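Local coordinates for enoyl-[acyl-carrier-protein] reductase [FMN] (Thermotoga maritima, PDB 5GVJ) that reduces enoyl-[acyl-carrier-protein] intermediates of fatty acid synthesis as an FMN-dependent enoyl-ACP reductase II (FabK), at the interface of chains A and B. Numbering follows the deposited sequence. Chains: chain A/B, Enoyl-[acyl-carrier-protein] reductase [FMN].

The interface of chains A and B. Residues chain A 3-5, 183, 188, 301; chain B 311.
B:Tyr311, close to the C-terminal end of one FabK subunit, inserts its ring among the N-terminal segment, helix 176-185 and the C-terminal helix 290-309 of the other. FabK belongs to the nitronate monooxygenase-like family of FMN-dependent TIM barrels, and this patch recurs with the chains exchanged in the two-fold symmetric dimer of the deposited assembly, which may be the biological one.

The aromatic contact is edge-to-face: A:Phe183 directs the CD2 corner of its ring at one face of the tyrosine, toward the rim, with CD2 3.8 Å from B:Tyr311 CE2 and the ring planes inclined by 67°. Other apolar carbons add to the packing. The methyl CG2 of A:Thr5 lies 3.7 Å from B:Tyr311 CE1, while CZ of A:Phe301, at the far end of its ring, meets B:Tyr311 CB at 4.1 Å. A:Phe301 extends toward that CB because its CG is anti to the backbone N (chi1 169°).

Polar groups border the ring. The backbone carbonyl O of A:Arg4 lies in the tyrosine ring plane at its edge, 3.2 Å from B:Tyr311 CD1, where it could be attracted weakly to the electropositive C-H edge. At the phenol end, A:Glu188 passes its aliphatic CG 4.1 Å from B:Tyr311 OH. Within chain A, the hydroxyl OG1 of A:Thr5 hydrogen-bonds to the backbone O of A:Glu188 at 2.7 Å, in the carbonyl plane, which probably helps to hold the rotamer that turns CG2 to the tyrosine.

Replacing B:Tyr311 with an alanine would probably deprive A:Phe183 of the ring face its edge points at and open a gap beside the A:Thr5 methyl.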
ATOM      1  N   VAL A   3      15.556  16.330   7.688  1.00 30.19           N
ATOM      2  CA  VAL A   3      14.768  16.810   6.565  1.00 26.77           C
ATOM      3  C   VAL A   3      13.675  17.714   7.117  1.00 27.03           C
ATOM      4  O   VAL A   3      13.146  17.477   8.207  1.00 27.18           O
ATOM      5  CB  VAL A   3      14.198  15.640   5.729  1.00 29.73           C
ATOM      6  CG1 VAL A   3      15.054  14.392   5.909  1.00 22.79           C
ATOM      7  CG2 VAL A   3      12.734  15.357   6.027  1.00 29.03           C
ATOM      8  N   ARG A   4      13.384  18.781   6.391  1.00 23.67           N
ATOM      9  CA  ARG A   4      12.395  19.765   6.801  1.00 21.67           C
ATOM     10  C   ARG A   4      11.180  19.642   5.895  1.00 19.12           C
ATOM     11  O   ARG A   4      11.326  19.496   4.682  1.00 22.29           O
ATOM     12  CB  ARG A   4      12.989  21.173   6.720  1.00 26.62           C
ATOM     13  CG  ARG A   4      12.111  22.252   7.297  1.00 23.16           C
ATOM     14  CD  ARG A   4      12.793  23.615   7.210  1.00 33.01           C
ATOM     15  NE  ARG A   4      11.920  24.670   7.720  1.00 35.27           N
ATOM     16  CZ  ARG A   4      12.324  25.902   8.007  1.00 38.13           C
ATOM     17  NH1 ARG A   4      13.595  26.243   7.827  1.00 35.26           N
ATOM     18  NH2 ARG A   4      11.459  26.785   8.481  1.00 38.42           N
ATOM     19  N   THR A   5       9.980  19.648   6.476  1.00 20.05           N
ATOM     20  CA  THR A   5       8.755  19.585   5.681  1.00 16.10           C
ATOM     21  C   THR A   5       7.740  20.556   6.260  1.00 18.69           C
ATOM     22  O   THR A   5       7.931  21.109   7.345  1.00 17.35           O
ATOM     23  CB  THR A   5       8.136  18.183   5.648  1.00 16.41           C
ATOM     24  OG1 THR A   5       7.418  17.945   6.864  1.00 16.09           O
ATOM     25  CG2 THR A   5       9.215  17.089   5.484  1.00 16.71           C
ATOM     26  N   PHE A 183       6.511   9.986   0.932  1.00 11.97           N
ATOM     27  CA  PHE A 183       6.722  11.338   0.427  1.00 13.12           C
ATOM     28  C   PHE A 183       6.506  11.401  -1.081  1.00 14.02           C
ATOM     29  O   PHE A 183       5.958  12.384  -1.605  1.00 15.05           O
ATOM     30  CB  PHE A 183       8.133  11.800   0.807  1.00 14.90           C
ATOM     31  CG  PHE A 183       8.246  12.315   2.224  1.00 17.08           C
ATOM     32  CD1 PHE A 183       7.523  11.730   3.253  1.00 13.82           C
ATOM     33  CD2 PHE A 183       9.074  13.383   2.518  1.00 21.19           C
ATOM     34  CE1 PHE A 183       7.617  12.209   4.555  1.00 17.02           C
ATOM     35  CE2 PHE A 183       9.183  13.860   3.821  1.00 18.88           C
ATOM     36  CZ  PHE A 183       8.452  13.269   4.832  1.00 18.49           C
ATOM     37  N   GLU A 188       3.942  14.493   3.656  1.00 18.81           N
ATOM     38  CA  GLU A 188       5.038  15.298   4.181  1.00 15.03           C
ATOM     39  C   GLU A 188       5.431  14.893   5.599  1.00 14.27           C
ATOM     40  O   GLU A 188       6.234  15.586   6.231  1.00 16.56           O
ATOM     41  CB  GLU A 188       4.669  16.782   4.096  1.00 15.23           C
ATOM     42  CG  GLU A 188       4.375  17.133   2.641  1.00 18.68           C
ATOM     43  CD  GLU A 188       3.896  18.549   2.437  1.00 23.50           C
ATOM     44  OE1 GLU A 188       4.744  19.455   2.461  1.00 24.82           O
ATOM     45  OE2 GLU A 188       2.683  18.745   2.234  1.00 20.89           O
ATOM     46  N   PHE A 301      16.215   7.119   4.425  1.00 15.32           N
ATOM     47  CA  PHE A 301      15.440   8.041   3.598  1.00 16.64           C
ATOM     48  C   PHE A 301      16.354   8.772   2.622  1.00 16.90           C
ATOM     49  O   PHE A 301      16.092   8.812   1.414  1.00 16.93           O
ATOM     50  CB  PHE A 301      14.687   9.034   4.488  1.00 16.04           C
ATOM     51  CG  PHE A 301      14.072  10.182   3.730  1.00 16.49           C
ATOM     52  CD1 PHE A 301      12.805  10.069   3.180  1.00 19.15           C
ATOM     53  CD2 PHE A 301      14.768  11.371   3.557  1.00 16.37           C
ATOM     54  CE1 PHE A 301      12.235  11.132   2.480  1.00 14.44           C
ATOM     55  CE2 PHE A 301      14.211  12.422   2.861  1.00 18.05           C
ATOM     56  CZ  PHE A 301      12.948  12.299   2.314  1.00 19.08           C
TER
ATOM     57  N   TYR B 311      14.409  17.660  -0.380  1.00 29.99           N
ATOM     58  CA  TYR B 311      14.543  17.408   1.051  1.00 26.61           C
ATOM     59  C   TYR B 311      15.977  17.116   1.479  1.00 30.03           C
ATOM     60  O   TYR B 311      16.320  17.373   2.636  1.00 29.91           O
ATOM     61  CB  TYR B 311      13.620  16.250   1.472  1.00 22.64           C
ATOM     62  CG  TYR B 311      12.149  16.587   1.344  1.00 24.66           C
ATOM     63  CD1 TYR B 311      11.571  17.555   2.146  1.00 25.50           C
ATOM     64  CD2 TYR B 311      11.342  15.945   0.407  1.00 27.04           C
ATOM     65  CE1 TYR B 311      10.229  17.869   2.030  1.00 23.94           C
ATOM     66  CE2 TYR B 311      10.002  16.253   0.280  1.00 23.89           C
ATOM     67  CZ  TYR B 311       9.452  17.219   1.093  1.00 27.70           C
ATOM     68  OH  TYR B 311       8.119  17.536   0.970  1.00 28.35           O
TER